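Local coordinates for protein endo-1,4-beta-xylanase (Bacteroides thetaiotaomicron VPI-5482, PDB 3KST) that probably hydrolyses O-glycosidic bonds in xylan-type polysaccharides, as a calcium-binding glycoside hydrolase of family 43, at residues Q173-E178 and G227-Y232; V179-L184 and Y205-Y210; Y215-A220 and P236-D241; G245-G250 and H267-A272; K263-A268 and S280-F285. One frame throughout, in Å; residues are numbered along the deposited sequence.

Contact 1: residues Q173-E178 and G227-Y232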
# COMPACT_ATOMS: atom_id res chain seq x y z
N GLN A 173 -7.31 17.81 0.51
CA GLN A 173 -7.88 16.80 1.38
C GLN A 173 -8.76 15.83 0.58
O GLN A 173 -9.72 16.26 -0.11
CB GLN A 173 -8.68 17.44 2.52
CG GLN A 173 -9.36 16.39 3.39
CD GLN A 173 -10.04 17.00 4.56
OE1 GLN A 173 -9.39 17.60 5.40
NE2 GLN A 173 -11.35 16.79 4.66
N CYS A 174 -8.49 14.53 0.72
CA CYS A 174 -9.19 13.49 -0.05
C CYS A 174 -10.33 12.77 0.70
O CYS A 174 -11.49 12.88 0.30
CB CYS A 174 -8.21 12.42 -0.60
SG CYS A 174 -6.75 13.09 -1.49
N ILE A 175 -9.98 12.03 1.75
CA ILE A 175 -10.92 11.14 2.45
C ILE A 175 -10.72 11.12 3.98
O ILE A 175 -9.59 11.01 4.45
CB ILE A 175 -10.74 9.67 1.94
CG1 ILE A 175 -10.99 9.51 0.42
CG2 ILE A 175 -11.63 8.71 2.72
CD1 ILE A 175 -12.36 9.84 0.01
N LYS A 176 -11.81 11.28 4.73
CA LYS A 176 -11.81 11.08 6.18
C LYS A 176 -12.89 10.05 6.55
O LYS A 176 -13.78 9.78 5.74
CB LYS A 176 -11.88 12.40 6.96
CG LYS A 176 -13.06 13.30 6.80
CD LYS A 176 -12.68 14.63 7.46
CE LYS A 176 -13.82 15.40 8.01
NZ LYS A 176 -13.29 16.76 8.37
N ALA A 177 -12.74 9.45 7.73
CA ALA A 177 -13.69 8.43 8.24
C ALA A 177 -15.01 9.14 8.59
O ALA A 177 -15.02 10.03 9.47
CB ALA A 177 -13.10 7.71 9.42
N GLU A 178 -16.10 8.79 7.89
CA GLU A 178 -17.40 9.50 7.97
C GLU A 178 -18.65 8.64 8.17
O GLU A 178 -19.54 8.97 8.95
CB GLU A 178 -17.55 10.22 6.63
CG GLU A 178 -16.44 11.21 6.29
CD GLU A 178 -16.90 12.63 6.27
OE1 GLU A 178 -16.53 13.34 7.21
OE2 GLU A 178 -17.62 13.01 5.32
N GLY A 227 -9.26 15.27 -6.40
CA GLY A 227 -10.65 15.46 -6.03
C GLY A 227 -11.41 16.50 -6.82
O GLY A 227 -10.93 16.89 -7.91
N PRO A 228 -12.62 16.88 -6.34
CA PRO A 228 -13.28 16.34 -5.13
C PRO A 228 -13.74 14.87 -5.29
O PRO A 228 -13.91 14.40 -6.41
CB PRO A 228 -14.46 17.29 -4.91
CG PRO A 228 -14.74 17.81 -6.28
CD PRO A 228 -13.39 18.02 -6.88
N TRP A 229 -13.95 14.20 -4.17
CA TRP A 229 -14.20 12.75 -4.14
C TRP A 229 -15.58 12.31 -3.68
O TRP A 229 -16.10 12.84 -2.68
CB TRP A 229 -13.19 12.08 -3.21
CG TRP A 229 -11.80 12.40 -3.55
CD1 TRP A 229 -11.06 13.45 -3.09
CD2 TRP A 229 -10.97 11.69 -4.46
NE1 TRP A 229 -9.79 13.41 -3.64
CE2 TRP A 229 -9.72 12.35 -4.50
CE3 TRP A 229 -11.16 10.54 -5.26
CZ2 TRP A 229 -8.67 11.91 -5.30
CZ3 TRP A 229 -10.12 10.11 -6.07
CH2 TRP A 229 -8.89 10.80 -6.10
N VAL A 230 -16.17 11.36 -4.43
CA VAL A 230 -17.46 10.76 -4.06
C VAL A 230 -17.19 9.28 -3.76
O VAL A 230 -16.63 8.56 -4.57
CB VAL A 230 -18.59 10.94 -5.11
CG1 VAL A 230 -18.81 12.44 -5.39
CG2 VAL A 230 -18.33 10.16 -6.39
N LYS A 231 -17.57 8.86 -2.55
CA LYS A 231 -17.38 7.50 -2.09
C LYS A 231 -18.42 6.61 -2.73
O LYS A 231 -19.58 7.04 -2.91
CB LYS A 231 -17.52 7.40 -0.55
CG LYS A 231 -16.31 7.93 0.22
CD LYS A 231 -16.61 8.11 1.68
CE LYS A 231 -15.43 8.67 2.49
NZ LYS A 231 -15.75 8.96 3.90
N TYR A 232 -17.98 5.42 -3.12
CA TYR A 232 -18.88 4.37 -3.64
C TYR A 232 -19.97 4.10 -2.58
O TYR A 232 -19.65 3.92 -1.40
CB TYR A 232 -18.05 3.13 -3.93
CG TYR A 232 -18.82 1.91 -4.39
CD1 TYR A 232 -19.77 1.99 -5.42
CD2 TYR A 232 -18.54 0.65 -3.84
CE1 TYR A 232 -20.46 0.83 -5.85
CE2 TYR A 232 -19.19 -0.48 -4.28
CZ TYR A 232 -20.13 -0.41 -5.28
OH TYR A 232 -20.76 -1.59 -5.62
O HOH W 1 -17.90 10.72 3.64
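K231 NZ meets K176 O almost head-on: the bond is 2.8 Å long with a C=O...N angle of 176°, pinning the lysine tip to a backbone carbonyl. The K231 chain runs extended beyond CG, and on the way its CE lies 3.8 Å from CG2 of I175. A water joins NZ to E178 OE2, although E178 was modelled in two conformers and this bridge is doubtful; E182 OE1 gives the ammonium a salt-bridge partner. Earlier in both segments, C174 sits beside the indole of W229. Its SG, 4.6 Å from the centroid of the five-membered ring, approaches obliquely, while C174 CB is 3.6 Å from W229 NE1. I175 crosses W229 at about a right angle, its CD1 being 4.0 Å from W229 CB. C174 and I175 form a classic beta bulge opposite I154. Strands 172-175 and 230-231 are the outermost strands of successive four-stranded sheets, an adjacency characteristic of neighbouring blades in the five-bladed beta-propeller of family 43.

Contact 2: residues V179-L184 and Y205-Y210; sequences VSWELL and YSANHY
N208 grips the turn 179-184 with both ends of its carboxamide. ND2 donates to W181 O over 2.8 Å, nearly straight at 171° and with the acceptor in the amide plane, while OD1 takes the N-H of L184 at 2.7 Å along a more bent path. At the other end of the contact, Y205 OH donates to E182 OE2 (2.7 Å), which lies at the edge of the tyrosine ring and in its plane. Between these bonds A207 CB packs 3.8 Å from both E182 CB and W181 CZ3. The contact thus sets a short 3-10 turn beginning at S180 against the end of strand 200-207, one of the inner strands of a four-stranded propeller blade of this family 43 enzyme. Within the turn, E182 CG lies 3.5 Å above the W181 ring plane, over its centre. The glutamate is fixed from further out: OE1 receives V179 N at 2.9 Å and also receives E178 N. Q185 N gives N208 OD1 a second donor, and P236 touches the W181 side chain.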
# COMPACT_ATOMS: atom_id res chain seq x y z
N VAL A 179 -18.74 7.53 7.42
CA VAL A 179 -19.92 6.64 7.45
C VAL A 179 -19.75 5.51 8.46
O VAL A 179 -18.65 5.27 8.96
CB VAL A 179 -20.26 6.12 6.01
CG1 VAL A 179 -20.45 7.29 5.05
CG2 VAL A 179 -19.21 5.19 5.49
N SER A 180 -20.84 4.80 8.74
CA SER A 180 -20.85 3.78 9.80
C SER A 180 -19.73 2.73 9.75
O SER A 180 -19.01 2.55 10.73
CB SER A 180 -22.21 3.07 9.84
OG SER A 180 -22.16 2.00 10.77
N TRP A 181 -19.57 2.07 8.60
CA TRP A 181 -18.55 1.01 8.44
C TRP A 181 -17.13 1.53 8.66
O TRP A 181 -16.26 0.75 9.04
CB TRP A 181 -18.63 0.30 7.09
CG TRP A 181 -18.00 1.00 5.89
CD1 TRP A 181 -18.63 1.81 4.98
CD2 TRP A 181 -16.63 0.94 5.48
NE1 TRP A 181 -17.73 2.27 4.05
CE2 TRP A 181 -16.50 1.74 4.31
CE3 TRP A 181 -15.48 0.30 6.00
CZ2 TRP A 181 -15.27 1.92 3.66
CZ3 TRP A 181 -14.27 0.46 5.34
CH2 TRP A 181 -14.18 1.26 4.18
N GLU A 182 -16.93 2.83 8.40
CA GLU A 182 -15.64 3.52 8.60
C GLU A 182 -15.39 4.02 10.03
O GLU A 182 -14.32 4.58 10.27
CB GLU A 182 -15.58 4.78 7.70
CG GLU A 182 -15.73 4.53 6.23
CD GLU A 182 -15.90 5.79 5.40
OE1 GLU A 182 -16.39 6.83 5.93
OE2 GLU A 182 -15.59 5.71 4.20
N LEU A 183 -16.36 3.89 10.93
CA LEU A 183 -16.29 4.37 12.30
C LEU A 183 -16.63 3.25 13.31
O LEU A 183 -17.38 3.47 14.28
CB LEU A 183 -17.23 5.59 12.47
CG LEU A 183 -16.92 6.80 11.56
CD1 LEU A 183 -18.05 7.82 11.57
CD2 LEU A 183 -15.61 7.42 11.95
N LEU A 184 -16.09 2.05 13.07
CA LEU A 184 -16.17 0.96 14.03
C LEU A 184 -15.18 1.20 15.19
O LEU A 184 -15.50 0.88 16.34
CB LEU A 184 -15.94 -0.39 13.35
CG LEU A 184 -16.99 -0.92 12.38
CD1 LEU A 184 -16.42 -2.09 11.57
CD2 LEU A 184 -18.30 -1.35 13.09
N TYR A 205 -8.94 2.83 -0.41
CA TYR A 205 -8.42 3.08 0.93
C TYR A 205 -8.97 2.14 1.97
O TYR A 205 -9.97 1.44 1.72
CB TYR A 205 -8.77 4.55 1.32
CG TYR A 205 -10.26 4.80 1.44
CD1 TYR A 205 -11.02 5.21 0.34
CD2 TYR A 205 -10.93 4.61 2.67
CE1 TYR A 205 -12.43 5.41 0.46
CE2 TYR A 205 -12.33 4.80 2.79
CZ TYR A 205 -13.06 5.22 1.68
OH TYR A 205 -14.42 5.39 1.76
N SER A 206 -8.33 2.16 3.14
CA SER A 206 -8.79 1.39 4.31
C SER A 206 -9.31 2.32 5.42
O SER A 206 -8.84 3.44 5.57
CB SER A 206 -7.66 0.51 4.85
OG SER A 206 -7.13 -0.37 3.87
N ALA A 207 -10.31 1.86 6.17
CA ALA A 207 -10.85 2.60 7.32
C ALA A 207 -10.90 1.73 8.57
O ALA A 207 -10.96 0.49 8.47
CB ALA A 207 -12.23 3.24 6.99
N ASN A 208 -10.86 2.42 9.72
CA ASN A 208 -10.82 1.90 11.10
C ASN A 208 -9.42 1.64 11.56
O ASN A 208 -8.50 1.51 10.73
CB ASN A 208 -11.70 0.66 11.33
CG ASN A 208 -13.11 0.95 11.05
OD1 ASN A 208 -13.73 1.73 11.77
ND2 ASN A 208 -13.64 0.36 9.98
N HIS A 209 -9.23 1.66 12.89
CA HIS A 209 -7.95 1.25 13.47
C HIS A 209 -7.68 -0.19 12.97
O HIS A 209 -8.58 -1.02 13.00
CB HIS A 209 -8.04 1.24 15.00
CG HIS A 209 -6.71 1.21 15.68
ND1 HIS A 209 -5.88 0.11 15.67
CD2 HIS A 209 -6.09 2.14 16.45
CE1 HIS A 209 -4.79 0.38 16.36
NE2 HIS A 209 -4.90 1.60 16.87
N TYR A 210 -6.46 -0.47 12.52
CA TYR A 210 -6.10 -1.80 11.97
C TYR A 210 -6.39 -2.97 12.93
O TYR A 210 -6.63 -4.11 12.49
CB TYR A 210 -4.65 -1.85 11.45
CG TYR A 210 -3.59 -2.00 12.49
CD1 TYR A 210 -3.22 -3.29 12.96
CD2 TYR A 210 -2.94 -0.90 13.02
CE1 TYR A 210 -2.23 -3.46 13.95
CE2 TYR A 210 -1.93 -1.05 14.02
CZ TYR A 210 -1.58 -2.33 14.46
OH TYR A 210 -0.61 -2.47 15.41

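Contact 3: residues Y215-A220 and P236-D241; sequences YGVGYA and PLLQGD
V217 and L238 form a single antiparallel hydrogen-bonded pair, with V217 N donating to L238 O at 2.8 Å and 163°. The return is split: V217 O receives L237 N at 2.7 Å and, weakly, L238 N at 3.3 Å. The pair L237 and L238 opposite V217 is a classic beta bulge, which fastens the loop 236-241 beside strand 216-222, an inner strand of a propeller blade. A cis peptide leads into P236, whose CB rests 3.3 Å from V217 O. G216 CA comes to 3.1 Å from L238 O, leaving no room for a side chain there. V217 CB and L238 CB pack at 4.2 Å, and L238 goes on to touch F266. Y215 turns away; its OH bonds to E190, the predicted proton donor. L237 CG lies anti to its carbonyl carbon (chi1 -79°); beyond it the side chain crosses Y219 at about a right angle, both methyls 3.5 Å from Y219 CD1 and CD1 of L237 at the ring edge, in its plane.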
# COMPACT_ATOMS: atom_id res chain seq x y z
N TYR A 215 -11.66 -3.67 10.25
CA TYR A 215 -10.76 -2.98 9.29
C TYR A 215 -11.25 -3.43 7.91
O TYR A 215 -11.53 -4.64 7.69
CB TYR A 215 -9.31 -3.42 9.47
CG TYR A 215 -8.21 -2.52 8.92
CD1 TYR A 215 -8.18 -1.15 9.20
CD2 TYR A 215 -7.13 -3.06 8.24
CE1 TYR A 215 -7.12 -0.32 8.74
CE2 TYR A 215 -6.07 -2.23 7.76
CZ TYR A 215 -6.09 -0.87 8.03
OH TYR A 215 -5.06 -0.09 7.58
N GLY A 216 -11.39 -2.47 6.99
CA GLY A 216 -11.91 -2.77 5.67
C GLY A 216 -11.50 -1.79 4.60
O GLY A 216 -11.01 -0.72 4.90
N VAL A 217 -11.72 -2.20 3.35
CA VAL A 217 -11.35 -1.44 2.18
C VAL A 217 -12.55 -0.88 1.44
O VAL A 217 -13.54 -1.59 1.21
CB VAL A 217 -10.54 -2.31 1.20
CG1 VAL A 217 -10.17 -1.51 -0.09
CG2 VAL A 217 -9.27 -2.87 1.90
N GLY A 218 -12.45 0.37 1.01
CA GLY A 218 -13.48 1.00 0.19
C GLY A 218 -12.82 1.87 -0.86
O GLY A 218 -11.57 1.98 -0.88
N TYR A 219 -13.62 2.49 -1.72
CA TYR A 219 -13.06 3.46 -2.70
C TYR A 219 -13.92 4.72 -2.88
O TYR A 219 -15.07 4.79 -2.41
CB TYR A 219 -12.77 2.81 -4.06
CG TYR A 219 -13.98 2.55 -4.96
CD1 TYR A 219 -14.72 1.38 -4.83
CD2 TYR A 219 -14.36 3.47 -5.96
CE1 TYR A 219 -15.83 1.11 -5.66
CE2 TYR A 219 -15.47 3.21 -6.80
CZ TYR A 219 -16.19 2.03 -6.64
OH TYR A 219 -17.28 1.76 -7.42
N ALA A 220 -13.31 5.68 -3.56
CA ALA A 220 -13.91 6.95 -3.96
C ALA A 220 -13.39 7.30 -5.33
O ALA A 220 -12.28 6.90 -5.70
CB ALA A 220 -13.58 8.06 -2.99
N PRO A 236 -18.22 -1.09 2.29
CA PRO A 236 -16.88 -1.50 1.85
C PRO A 236 -16.81 -2.61 0.78
O PRO A 236 -17.74 -3.42 0.64
CB PRO A 236 -16.23 -1.98 3.14
CG PRO A 236 -17.36 -2.51 3.97
CD PRO A 236 -18.60 -1.75 3.56
N LEU A 237 -15.71 -2.62 0.03
CA LEU A 237 -15.42 -3.67 -0.95
C LEU A 237 -14.96 -4.95 -0.26
O LEU A 237 -15.18 -6.03 -0.81
CB LEU A 237 -14.32 -3.24 -1.93
CG LEU A 237 -14.63 -2.31 -3.11
CD1 LEU A 237 -15.72 -1.32 -2.80
CD2 LEU A 237 -13.32 -1.63 -3.63
N LEU A 238 -14.29 -4.82 0.89
CA LEU A 238 -13.69 -5.94 1.61
C LEU A 238 -13.67 -5.62 3.10
O LEU A 238 -13.07 -4.65 3.49
CB LEU A 238 -12.24 -6.15 1.13
CG LEU A 238 -11.39 -7.21 1.89
CD1 LEU A 238 -12.00 -8.56 1.67
CD2 LEU A 238 -9.90 -7.18 1.51
N GLN A 239 -14.34 -6.43 3.91
CA GLN A 239 -14.38 -6.29 5.37
C GLN A 239 -14.59 -7.72 5.94
O GLN A 239 -15.68 -8.10 6.38
CB GLN A 239 -15.45 -5.28 5.78
CG GLN A 239 -15.52 -4.97 7.28
CD GLN A 239 -16.56 -3.93 7.63
OE1 GLN A 239 -17.72 -4.08 7.29
NE2 GLN A 239 -16.15 -2.88 8.34
N GLY A 240 -13.51 -8.50 5.85
CA GLY A 240 -13.46 -9.89 6.28
C GLY A 240 -13.87 -10.78 5.11
O GLY A 240 -14.87 -10.47 4.45
N ASP A 241 -13.11 -11.86 4.87
CA ASP A 241 -13.40 -12.85 3.81
C ASP A 241 -14.21 -13.97 4.44
O ASP A 241 -13.74 -14.60 5.39
CB ASP A 241 -12.14 -13.45 3.22
CG ASP A 241 -12.43 -14.44 2.10
OD1 ASP A 241 -13.02 -14.01 1.10
OD2 ASP A 241 -12.08 -15.63 2.25

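Contact 4: residues G245-G250 and H267-A272; sequences GLVGTG and HAHWSA
G248 CA sits over the face of the H269 ring, 3.8 Å from its centroid and 9° off the normal, a CH-pi contact so close that a beta carbon here would run into the ring; H269 NE2 bonds to Y210 O. H267 is also closely covered. G250 O stands 3.2 Å above its ring plane, over the centre, while accepting the backbone N-H of H267, and G250 N returns a bond to H267 O, making an antiparallel pair. A water links G248 O (2.6 Å) with H267 NE2. H269 N adds a 2.9 Å bond to V247 O, and A268 CB sits 3.3 Å from that same oxygen. The fit slackens toward S271 and exposed A272: V247 CG2 comes only to 4.5 Å from S271 O and A272 CA, and a second water bridges V247 N and H269 O. H267 ND1 bonds to the backbone N of D26, the predicted proton acceptor; with the water at NE2 and the G250 carbonyl over one face, this probably limits rotation of the ring beside the probable active site.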
# COMPACT_ATOMS: atom_id res chain seq x y z
N GLY A 245 -12.69 -16.89 6.71
CA GLY A 245 -12.92 -16.33 8.03
C GLY A 245 -11.80 -15.36 8.43
O GLY A 245 -11.64 -15.09 9.62
N LEU A 246 -11.04 -14.85 7.44
CA LEU A 246 -9.99 -13.85 7.73
C LEU A 246 -10.70 -12.57 8.14
O LEU A 246 -11.75 -12.27 7.57
CB LEU A 246 -9.07 -13.58 6.53
CG LEU A 246 -8.19 -14.78 6.13
CD1 LEU A 246 -7.54 -14.54 4.79
CD2 LEU A 246 -7.16 -15.13 7.22
N VAL A 247 -10.19 -11.92 9.18
CA VAL A 247 -10.73 -10.64 9.70
C VAL A 247 -9.60 -9.62 9.79
O VAL A 247 -8.43 -9.98 9.61
CB VAL A 247 -11.43 -10.78 11.07
CG1 VAL A 247 -12.63 -11.78 10.96
CG2 VAL A 247 -10.44 -11.16 12.18
N GLY A 248 -9.93 -8.36 10.08
CA GLY A 248 -8.92 -7.29 10.08
C GLY A 248 -8.28 -7.10 8.69
O GLY A 248 -7.08 -6.80 8.60
N THR A 249 -9.09 -7.26 7.63
CA THR A 249 -8.66 -7.22 6.24
C THR A 249 -8.48 -5.82 5.69
O THR A 249 -9.45 -5.08 5.53
CB THR A 249 -9.59 -8.02 5.29
OG1 THR A 249 -10.89 -7.42 5.28
CG2 THR A 249 -9.64 -9.52 5.68
N GLY A 250 -7.24 -5.45 5.39
CA GLY A 250 -6.99 -4.11 4.85
C GLY A 250 -5.57 -3.78 4.49
O GLY A 250 -4.71 -4.68 4.41
N HIS A 267 -3.57 -7.53 3.94
CA HIS A 267 -3.28 -8.25 5.17
C HIS A 267 -4.56 -8.60 5.92
O HIS A 267 -5.66 -8.11 5.62
CB HIS A 267 -2.28 -7.51 6.08
CG HIS A 267 -2.85 -6.32 6.78
ND1 HIS A 267 -2.31 -5.06 6.62
CD2 HIS A 267 -3.88 -6.18 7.64
CE1 HIS A 267 -2.99 -4.20 7.36
NE2 HIS A 267 -3.96 -4.85 7.97
N ALA A 268 -4.40 -9.44 6.93
CA ALA A 268 -5.47 -9.80 7.84
C ALA A 268 -4.83 -10.13 9.19
O ALA A 268 -3.62 -10.36 9.25
CB ALA A 268 -6.23 -10.97 7.30
N HIS A 269 -5.62 -10.14 10.26
CA HIS A 269 -5.12 -10.58 11.56
C HIS A 269 -4.60 -12.02 11.48
O HIS A 269 -4.96 -12.78 10.54
CB HIS A 269 -6.19 -10.51 12.65
CG HIS A 269 -6.64 -9.12 12.98
ND1 HIS A 269 -7.84 -8.85 13.60
CD2 HIS A 269 -6.06 -7.92 12.73
CE1 HIS A 269 -7.96 -7.54 13.76
NE2 HIS A 269 -6.89 -6.95 13.24
N TRP A 270 -3.71 -12.36 12.40
CA TRP A 270 -3.17 -13.72 12.51
C TRP A 270 -4.31 -14.75 12.57
O TRP A 270 -4.25 -15.78 11.90
CB TRP A 270 -2.25 -13.85 13.71
CG TRP A 270 -1.83 -15.22 13.96
CD1 TRP A 270 -2.27 -16.02 14.96
CD2 TRP A 270 -0.95 -16.02 13.15
NE1 TRP A 270 -1.70 -17.25 14.86
CE2 TRP A 270 -0.90 -17.29 13.75
CE3 TRP A 270 -0.19 -15.79 11.99
CZ2 TRP A 270 -0.12 -18.34 13.24
CZ3 TRP A 270 0.57 -16.82 11.48
CH2 TRP A 270 0.60 -18.09 12.12
N SER A 271 -5.36 -14.44 13.31
CA SER A 271 -6.52 -15.32 13.47
C SER A 271 -7.60 -14.52 14.18
O SER A 271 -7.35 -13.37 14.56
CB SER A 271 -6.13 -16.50 14.37
OG SER A 271 -5.79 -16.00 15.65
N ALA A 272 -8.78 -15.11 14.41
CA ALA A 272 -9.85 -14.46 15.18
C ALA A 272 -9.46 -14.13 16.65
O ALA A 272 -10.00 -13.17 17.22
CB ALA A 272 -11.14 -15.32 15.17
O HOH W 2 -7.91 -13.07 10.22
O HOH W 3 -5.53 -5.38 10.20

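Contact 5: residues K263-A268 and S280-F285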
# COMPACT_ATOMS: atom_id res chain seq x y z
N LYS A 263 -5.33 -8.29 -9.40
CA LYS A 263 -5.43 -8.91 -8.09
C LYS A 263 -5.26 -7.80 -7.09
O LYS A 263 -4.74 -6.72 -7.46
CB LYS A 263 -4.31 -9.92 -7.92
CG LYS A 263 -4.43 -11.18 -8.79
CD LYS A 263 -5.49 -12.12 -8.30
CE LYS A 263 -5.31 -13.55 -8.82
NZ LYS A 263 -5.56 -13.62 -10.26
N TYR A 264 -5.69 -8.07 -5.87
CA TYR A 264 -5.57 -7.11 -4.76
C TYR A 264 -4.92 -7.83 -3.57
O TYR A 264 -5.51 -8.79 -3.04
CB TYR A 264 -6.96 -6.54 -4.40
CG TYR A 264 -6.90 -5.40 -3.42
CD1 TYR A 264 -6.66 -4.10 -3.87
CD2 TYR A 264 -7.02 -5.60 -2.04
CE1 TYR A 264 -6.57 -3.02 -2.98
CE2 TYR A 264 -6.94 -4.50 -1.13
CZ TYR A 264 -6.71 -3.22 -1.61
OH TYR A 264 -6.61 -2.13 -0.76
N ILE A 265 -3.71 -7.40 -3.18
CA ILE A 265 -3.00 -8.01 -2.04
C ILE A 265 -3.41 -7.23 -0.80
O ILE A 265 -3.57 -6.01 -0.87
CB ILE A 265 -1.46 -8.05 -2.25
CG1 ILE A 265 -0.78 -8.88 -1.16
CG2 ILE A 265 -0.83 -6.66 -2.35
CD1 ILE A 265 0.73 -9.11 -1.48
N PHE A 266 -3.58 -7.91 0.32
CA PHE A 266 -4.00 -7.27 1.57
C PHE A 266 -3.58 -8.13 2.76
O PHE A 266 -3.27 -9.30 2.58
CB PHE A 266 -5.53 -7.06 1.61
CG PHE A 266 -6.33 -8.34 1.53
CD1 PHE A 266 -6.62 -8.91 0.30
CD2 PHE A 266 -6.74 -9.00 2.69
CE1 PHE A 266 -7.33 -10.12 0.21
CE2 PHE A 266 -7.47 -10.21 2.64
CZ PHE A 266 -7.77 -10.77 1.38
N HIS A 267 -3.57 -7.53 3.94
CA HIS A 267 -3.28 -8.25 5.17
C HIS A 267 -4.56 -8.60 5.92
O HIS A 267 -5.66 -8.11 5.62
CB HIS A 267 -2.28 -7.51 6.08
CG HIS A 267 -2.85 -6.32 6.78
ND1 HIS A 267 -2.31 -5.06 6.62
CD2 HIS A 267 -3.88 -6.18 7.64
CE1 HIS A 267 -2.99 -4.20 7.36
NE2 HIS A 267 -3.96 -4.85 7.97
N ALA A 268 -4.40 -9.44 6.93
CA ALA A 268 -5.47 -9.80 7.84
C ALA A 268 -4.83 -10.13 9.19
O ALA A 268 -3.62 -10.36 9.25
CB ALA A 268 -6.23 -10.97 7.30
N SER A 280 -0.29 -11.64 4.85
CA SER A 280 -0.93 -11.17 3.63
C SER A 280 -1.51 -12.26 2.74
O SER A 280 -1.06 -13.40 2.78
CB SER A 280 0.01 -10.24 2.88
OG SER A 280 0.13 -9.03 3.61
N TYR A 281 -2.51 -11.85 1.98
CA TYR A 281 -3.38 -12.70 1.14
C TYR A 281 -3.71 -11.97 -0.16
O TYR A 281 -3.54 -10.76 -0.27
CB TYR A 281 -4.69 -13.00 1.89
CG TYR A 281 -4.48 -13.75 3.19
CD1 TYR A 281 -4.37 -15.14 3.19
CD2 TYR A 281 -4.34 -13.08 4.42
CE1 TYR A 281 -4.15 -15.84 4.37
CE2 TYR A 281 -4.11 -13.75 5.60
CZ TYR A 281 -4.00 -15.16 5.57
OH TYR A 281 -3.79 -15.85 6.73
N ILE A 282 -4.18 -12.72 -1.16
CA ILE A 282 -4.51 -12.16 -2.48
C ILE A 282 -5.91 -12.58 -2.99
O ILE A 282 -6.27 -13.76 -2.92
CB ILE A 282 -3.47 -12.55 -3.51
CG1 ILE A 282 -2.08 -11.96 -3.17
CG2 ILE A 282 -3.88 -12.09 -4.94
CD1 ILE A 282 -0.96 -12.52 -4.05
N LYS A 283 -6.69 -11.61 -3.48
CA LYS A 283 -8.01 -11.83 -4.08
C LYS A 283 -7.99 -11.23 -5.48
O LYS A 283 -7.00 -10.61 -5.88
CB LYS A 283 -9.11 -11.22 -3.18
CG LYS A 283 -9.46 -12.11 -1.97
CD LYS A 283 -10.49 -11.47 -1.00
CE LYS A 283 -11.93 -11.53 -1.48
NZ LYS A 283 -12.58 -12.89 -1.44
N ASP A 284 -9.07 -11.43 -6.23
CA ASP A 284 -9.20 -10.83 -7.54
C ASP A 284 -9.61 -9.37 -7.39
O ASP A 284 -10.17 -8.98 -6.37
CB ASP A 284 -10.19 -11.60 -8.41
CG ASP A 284 -9.73 -13.02 -8.67
OD1 ASP A 284 -8.60 -13.18 -9.16
OD2 ASP A 284 -10.50 -13.94 -8.38
N PHE A 285 -9.27 -8.59 -8.41
CA PHE A 285 -9.55 -7.16 -8.46
C PHE A 285 -9.98 -6.75 -9.86
O PHE A 285 -9.37 -7.17 -10.83
CB PHE A 285 -8.28 -6.37 -8.15
CG PHE A 285 -8.50 -4.89 -8.08
CD1 PHE A 285 -9.12 -4.34 -6.98
CD2 PHE A 285 -8.13 -4.06 -9.13
CE1 PHE A 285 -9.34 -2.95 -6.90
CE2 PHE A 285 -8.33 -2.69 -9.08
CZ PHE A 285 -8.96 -2.14 -7.96
O HOH W 4 -7.25 -11.92 -11.34
O HOH W 5 -7.47 -15.21 -11.33
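The ring of F266 fills a hollow walled by Y281 and K283. Y281 CB lies over one face toward the rim, 3.8 Å from F266 CZ, and the K283 methylenes lean on the far end, with CD 3.6 Å from F266 CE1. F266 CG stands between its backbone N and carbonyl carbon (chi1 61°), starting the ring toward that hollow. On the other face of the hairpin, shared with H267 and S280, I265 CG1 meets I282 CG1 at 3.9 Å, while I282 CG2 meets the K263 chain at about a right angle, 3.7 Å from its CB. Y264 and F285 lie nearly parallel but slid apart, their rings barely overlapping. A268 CB tucks against Y281 CE2 at 3.9 Å. Beneath these bumps runs an antiparallel ladder with Y264-K283 and F266-Y281 as hydrogen-bonded pairs; strands 262-268 and 279-287 form a beta hairpin within one propeller blade. K263 bends at chi2 and chi4 and ends beside D284, NZ and OD1 making a weak 3.3 Å salt bridge that two waters also span. This charged pair sits at the partly exposed end; the buried K283 ammonium is instead met by D241 and G297 O, probably offsetting the cost of burying it.

Contact 5 is the most central and most extensive, a backbone ladder with mostly apolar side chains; contact 1 lies at the surface and relies on one long lysine and an indole. Contacts 3 and 4 are buried like contact 5, contact 2 partly so. Contacts 1, 2 and 3 all reach the sheet running from 189-197 to 230-231, whereas contacts 4 and 5 share strand 262-268 of the next sheet. Contacts 2, 3 and 4 attach loops or turns to strands; there backbone bonds, and in contact 2 a carboxamide, carry much of the join. Salt bridges tie contact 1 to contact 2 and contact 3 to contact 5, and G240 N with T249 OG1 joins the loops of contacts 3 and 4.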